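Local coordinates for arsenic responsive repressor ArsR (Corynebacterium glutamicum ATCC 13032, PDB 6J0E), which probably represses transcription by binding operator DNA through a winged helix-turn-helix domain and releases it when arsenite binds, at residues Leu18-Gly21 with Pro22-Asp26; Leu69-Pro72 with Thr73-His77. All coordinates share one frame; numbering follows the deposited sequence.

Contact 1. Residues Leu18-Gly21 with Pro22-Asp26; sequences LATG and PLSSD
Ala19 and Leu23 make an i to i+4 step of a short helix that ends at Ser24, little more than one turn long. The amide N of Leu23 donates to Ala19 O at 2.8 Å, and the donor lies nearly along the C=O axis. Ser24 N repeats the step to Thr20 O at 2.8 Å. The next step, Ser25 N to Gly21 O, is weak, with an N-H...O angle of 121°. The helix gives out here: Ser25 is the first residue to leave helical angles. Pro22 has no N-H to give to Leu18 O, and its ring carbon CD lies 3.3 Å from that oxygen.

Among the side chains, Ala19 CB touches Leu23 CD1 at 3.8 Å. This apolar pair is extended by Ile114, which both residues touch, and by Val111 of helix 102-111 against Leu23. Leu23 also packs with Ser24 on Ser48 of the second subunit, and Thr20 packs on Ala51 of that subunit, a residue of the arsenic pocket. The turn thus lies beside this pocket at the dimer interface. Thr20 OG1 is turned back to Cys16 O, while its CG2 faces Ser24 OG.

The Ser24 hydroxyl folds back along the helix, OG anti to its own carbonyl carbon (chi1 -59°), and gives a second bond to Thr20 O. That oxygen is therefore gripped twice by one residue, with N and OG arriving from opposite faces of the carbonyl plane. Ser25 ends the turn differently. Its OG lies between the backbone N and carbonyl carbon and accepts from Glu27 N, capping the turn into helix 28-38. The same OG donates to Pro22 O at 2.8 Å, tilted 27° from the carbonyl plane.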
ATOM      1  N   LEU B  18      -5.448  -6.921  -9.910  1.00 11.09           N
ATOM      2  CA  LEU B  18      -4.178  -6.169 -10.091  1.00 13.84           C
ATOM      3  C   LEU B  18      -3.030  -6.556  -9.089  1.00 13.34           C
ATOM      4  O   LEU B  18      -1.839  -6.283  -9.331  1.00 14.89           O
ATOM      5  CB  LEU B  18      -4.477  -4.656  -9.988  1.00 17.28           C
ATOM      6  CG  LEU B  18      -5.627  -4.129 -10.892  1.00 21.67           C
ATOM      7  CD1 LEU B  18      -5.966  -2.697 -10.538  1.00 26.18           C
ATOM      8  CD2 LEU B  18      -5.429  -4.210 -12.352  1.00 23.00           C
ATOM      9  N   ALA B  19      -3.341  -7.211  -7.975  1.00  9.23           N
ATOM     10  CA  ALA B  19      -2.274  -7.504  -6.976  1.00  8.51           C
ATOM     11  C   ALA B  19      -1.671  -8.882  -7.177  1.00  8.32           C
ATOM     12  O   ALA B  19      -0.562  -9.106  -6.756  1.00  9.55           O
ATOM     13  CB  ALA B  19      -2.853  -7.366  -5.556  1.00  8.08           C
ATOM     14  N   THR B  20      -2.458  -9.785  -7.675  1.00 10.66           N
ATOM     15  CA  THR B  20      -2.042 -11.205  -7.808  1.00 10.98           C
ATOM     16  C   THR B  20      -0.774 -11.440  -8.550  1.00 12.00           C
ATOM     17  O   THR B  20       0.082 -12.127  -8.061  1.00 11.15           O
ATOM     18  CB  THR B  20      -3.087 -12.095  -8.348  1.00 12.77           C
ATOM     19  OG1 THR B  20      -4.173 -12.087  -7.423  1.00 14.03           O
ATOM     20  CG2 THR B  20      -2.632 -13.514  -8.329  1.00 13.01           C
ATOM     21  N   GLY B  21      -0.661 -10.776  -9.713  1.00 11.52           N
ATOM     22  CA  GLY B  21       0.541 -10.975 -10.439  1.00 10.74           C
ATOM     23  C   GLY B  21       1.772 -10.475  -9.710  1.00 10.01           C
ATOM     24  O   GLY B  21       2.723 -11.182  -9.596  1.00  9.96           O
ATOM     25  N   PRO B  22       1.832  -9.162  -9.257  1.00  9.87           N
ATOM     26  CA  PRO B  22       3.087  -8.740  -8.637  1.00 10.55           C
ATOM     27  C   PRO B  22       3.255  -9.495  -7.338  1.00  9.37           C
ATOM     28  O   PRO B  22       4.357  -9.798  -7.024  1.00 10.89           O
ATOM     29  CB  PRO B  22       2.861  -7.217  -8.302  1.00 11.32           C
ATOM     30  CG  PRO B  22       1.721  -6.883  -9.127  1.00 12.88           C
ATOM     31  CD  PRO B  22       0.919  -8.028  -9.455  1.00 12.37           C
ATOM     32  N   LEU B  23       2.163  -9.883  -6.641  1.00  8.04           N
ATOM     33  CA  LEU B  23       2.359 -10.562  -5.394  1.00  8.25           C
ATOM     34  C   LEU B  23       2.958 -11.973  -5.663  1.00  9.72           C
ATOM     35  O   LEU B  23       3.686 -12.427  -4.792  1.00  8.94           O
ATOM     36  CB  LEU B  23       1.047 -10.804  -4.691  1.00 10.17           C
ATOM     37  CG  LEU B  23       0.599  -9.550  -3.842  1.00 10.86           C
ATOM     38  CD1 LEU B  23      -0.839  -9.853  -3.427  1.00 10.22           C
ATOM     39  CD2 LEU B  23       1.535  -9.275  -2.682  1.00 11.88           C
ATOM     40  N   SER B  24       2.518 -12.509  -6.721  1.00  8.14           N
ATOM     41  CA  SER B  24       2.943 -13.938  -7.127  1.00  9.49           C
ATOM     42  C   SER B  24       4.319 -14.028  -7.769  1.00 11.19           C
ATOM     43  O   SER B  24       4.946 -15.086  -7.788  1.00 12.56           O
ATOM     44  CB  SER B  24       1.962 -14.599  -7.993  1.00 11.17           C
ATOM     45  OG  SER B  24       0.725 -14.657  -7.270  1.00  9.92           O
ATOM     46  N   SER B  25       4.805 -12.916  -8.222  1.00 10.05           N
ATOM     47  CA  SER B  25       6.020 -12.862  -8.976  1.00 10.29           C
ATOM     48  C   SER B  25       7.206 -13.056  -8.057  1.00 10.28           C
ATOM     49  O   SER B  25       7.128 -12.905  -6.868  1.00  9.44           O
ATOM     50  CB  SER B  25       6.164 -11.492  -9.710  1.00 10.88           C
ATOM     51  OG  SER B  25       6.406 -10.519  -8.789  1.00 12.72           O
ATOM     52  N   ASP B  26       8.329 -13.361  -8.720  1.00 10.33           N
ATOM     53  CA  ASP B  26       9.594 -13.535  -8.000  1.00 10.72           C
ATOM     54  C   ASP B  26      10.123 -12.155  -7.523  1.00 13.93           C
ATOM     55  O   ASP B  26      11.077 -12.109  -6.773  1.00 17.57           O
ATOM     56  CB  ASP B  26      10.591 -14.153  -8.997  1.00 11.71           C
ATOM     57  CG  ASP B  26      10.414 -15.612  -9.190  1.00 15.63           C
ATOM     58  OD1 ASP B  26       9.606 -16.262  -8.498  1.00 14.22           O
ATOM     59  OD2 ASP B  26      11.173 -16.129 -10.084  1.00 21.16           O
TER

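Contact 2. Residues Leu69-Pro72 with Thr73-His77; sequences LSQP and TISHH
Ser70 and Thr73 meet through their hydroxyls at the start of helix 71-83, where Ser70 is the N-cap. Helix 71-83 is probably the DNA-recognition helix of the ArsR-type helix-turn-helix, following helix 60-67 after a short turn.

Three backbone bonds build the first turn. Ile74 N donates to Ser70 O at 3.0 Å with an N-H...O angle of 173°. Ser75 N reaches Gln71 O at 2.8 Å, also almost straight. His76 N binds Pro72 O less directly, from above the carbonyl plane.

Side-chain polar bonds reinforce the turn. Ser70 OG and Thr73 OG1 are 3.1 Å apart and share a hydrogen bond; either could be the donor. A longer bridge runs from Gln71 to Ser75, one turn on. The Gln71 chain leaves with CG anti to the backbone N and then bends (chi2 -87°), which brings the amide back over the next turn. NE2 then donates to Ser75 OG at 3.0 Å, with the oxygen in the amide plane.

Apolar contacts involve Leu69, which crosses both partners at about a right angle: its CD2 meets Thr73 CG2 at 3.9 Å, and its CD1 meets Ile74 CD1 at 4.0 Å. Leu69 also touches Val42.

The chemistry implies two attachments. Ile74 is buried against helices 41-52 and 60-67, through Ile46, Val60 and Met67. The Gln71-Ser75 bridge borders helix 60-67, at Thr64 and Val60. Thr73 serves both kinds of contact, and the exposed Ser70 and Gln71 may face DNA.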
ATOM      1  N   LEU B  69      14.673  17.166  13.556  1.00 13.88           N
ATOM      2  CA  LEU B  69      15.565  16.040  13.773  1.00 15.34           C
ATOM      3  C   LEU B  69      16.955  16.433  13.289  1.00 13.33           C
ATOM      4  O   LEU B  69      17.078  17.365  12.583  1.00 13.28           O
ATOM      5  CB  LEU B  69      15.101  14.748  13.145  1.00 19.29           C
ATOM      6  CG  LEU B  69      13.694  14.117  13.526  1.00 20.59           C
ATOM      7  CD1 LEU B  69      12.715  14.546  12.483  1.00 26.47           C
ATOM      8  CD2 LEU B  69      13.706  12.614  13.341  1.00 26.81           C
ATOM      9  N   SER B  70      18.019  15.776  13.740  1.00 17.26           N
ATOM     10  CA  SER B  70      19.324  16.219  13.367  1.00 18.22           C
ATOM     11  C   SER B  70      19.712  15.945  11.878  1.00 21.10           C
ATOM     12  O   SER B  70      19.189  15.031  11.217  1.00 18.04           O
ATOM     13  CB  SER B  70      20.303  15.542  14.315  1.00 17.69           C
ATOM     14  OG  SER B  70      20.476  14.171  13.953  1.00 19.46           O
ATOM     15  N   GLN B  71      20.699  16.677  11.361  1.00 19.27           N
ATOM     16  CA  GLN B  71      21.061  16.434   9.978  1.00 20.65           C
ATOM     17  C   GLN B  71      21.607  14.949   9.806  1.00 18.27           C
ATOM     18  O   GLN B  71      21.258  14.278   8.855  1.00 14.83           O
ATOM     19  CB  GLN B  71      22.084  17.495   9.477  1.00 20.42           C
ATOM     20  CG  GLN B  71      22.751  17.221   8.154  1.00 24.60           C
ATOM     21  CD  GLN B  71      24.000  16.363   8.322  1.00 30.29           C
ATOM     22  OE1 GLN B  71      24.899  16.707   9.106  1.00 30.37           O
ATOM     23  NE2 GLN B  71      24.043  15.168   7.619  1.00 27.53           N
ATOM     24  N   PRO B  72      22.478  14.446  10.697  1.00 18.91           N
ATOM     25  CA  PRO B  72      22.844  12.980  10.486  1.00 17.90           C
ATOM     26  C   PRO B  72      21.586  12.022  10.481  1.00 17.10           C
ATOM     27  O   PRO B  72      21.559  11.000   9.756  1.00 19.81           O
ATOM     28  CB  PRO B  72      23.858  12.698  11.656  1.00 17.54           C
ATOM     29  CG  PRO B  72      24.397  14.094  11.895  1.00 19.06           C
ATOM     30  CD  PRO B  72      23.185  14.989  11.850  1.00 20.90           C
ATOM     31  N   THR B  73      20.561  12.341  11.267  1.00 16.65           N
ATOM     32  CA  THR B  73      19.390  11.463  11.289  1.00 18.34           C
ATOM     33  C   THR B  73      18.674  11.486   9.963  1.00 17.93           C
ATOM     34  O   THR B  73      18.384  10.386   9.367  1.00 16.60           O
ATOM     35  CB  THR B  73      18.419  11.831  12.410  1.00 18.27           C
ATOM     36  OG1 THR B  73      19.044  11.398  13.587  1.00 19.64           O
ATOM     37  CG2 THR B  73      17.189  11.069  12.399  1.00 17.63           C
ATOM     38  N   ILE B  74      18.308  12.701   9.530  1.00 15.44           N
ATOM     39  CA  ILE B  74      17.587  12.814   8.287  1.00 15.81           C
ATOM     40  C   ILE B  74      18.435  12.317   7.111  1.00 14.56           C
ATOM     41  O   ILE B  74      17.956  11.660   6.205  1.00 14.54           O
ATOM     42  CB  ILE B  74      17.224  14.266   7.968  1.00 18.65           C
ATOM     43  CG1 ILE B  74      16.228  14.849   9.019  1.00 21.57           C
ATOM     44  CG2 ILE B  74      16.570  14.404   6.608  1.00 20.95           C
ATOM     45  CD1 ILE B  74      14.853  14.283   9.085  1.00 21.26           C
ATOM     46  N   SER B  75      19.730  12.663   7.092  1.00 13.35           N
ATOM     47  CA  SER B  75      20.570  12.203   6.013  1.00 12.57           C
ATOM     48  C   SER B  75      20.600  10.658   5.964  1.00 12.99           C
ATOM     49  O   SER B  75      20.647  10.142   4.885  1.00 13.10           O
ATOM     50  CB  SER B  75      22.009  12.705   6.093  1.00 14.24           C
ATOM     51  OG  SER B  75      21.998  14.026   5.681  1.00 17.66           O
ATOM     52  N   HIS B  76      20.582   9.983   7.119  1.00 13.67           N
ATOM     53  CA  HIS B  76      20.654   8.501   7.138  1.00 13.89           C
ATOM     54  C   HIS B  76      19.368   7.961   6.411  1.00 15.53           C
ATOM     55  O   HIS B  76      19.395   7.052   5.587  1.00 12.42           O
ATOM     56  CB  HIS B  76      20.708   8.002   8.564  1.00 17.47           C
ATOM     57  CG  HIS B  76      20.477   6.533   8.698  1.00 18.45           C
ATOM     58  ND1 HIS B  76      21.524   5.643   8.606  1.00 23.24           N
ATOM     59  CD2 HIS B  76      19.375   5.815   8.984  1.00 19.50           C
ATOM     60  CE1 HIS B  76      21.065   4.417   8.793  1.00 24.01           C
ATOM     61  NE2 HIS B  76      19.765   4.503   9.055  1.00 22.53           N
ATOM     62  N   HIS B  77      18.253   8.543   6.787  1.00 11.16           N
ATOM     63  CA  HIS B  77      16.907   8.100   6.328  1.00 12.53           C
ATOM     64  C   HIS B  77      16.801   8.385   4.842  1.00 11.73           C
ATOM     65  O   HIS B  77      16.279   7.564   4.110  1.00 11.65           O
ATOM     66  CB  HIS B  77      15.814   8.697   7.117  1.00 13.87           C
ATOM     67  CG  HIS B  77      15.657   8.094   8.484  1.00 13.86           C
ATOM     68  ND1 HIS B  77      15.520   6.732   8.682  1.00 14.60           N
ATOM     69  CD2 HIS B  77      15.604   8.661   9.713  1.00 15.08           C
ATOM     70  CE1 HIS B  77      15.509   6.486   9.982  1.00 15.82           C
ATOM     71  NE2 HIS B  77      15.455   7.645  10.622  1.00 15.02           N
TER

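Overall arrangement
Contacts 1 and 2 belong to separate parts of the subunit and do not touch. Their centres are 34 Å apart, on opposite sides of the chain's centre, and their nearest atoms are about 23 Å apart. Ser25 follows the C-terminal end of a short helix, whereas Ser70 caps the start of a long one. In contact 1 the side chain of Thr20 is about 6 Å from a bound arsenic, whose pocket comprises Ala51, Gly54 and Cys55. Helix 41-52 touches contact 2 in its own chain, through Val42 and Ile46, and contact 1 across the dimer, through Ser48 and Ala51. An effect of arsenic on DNA binding might be passed on this way.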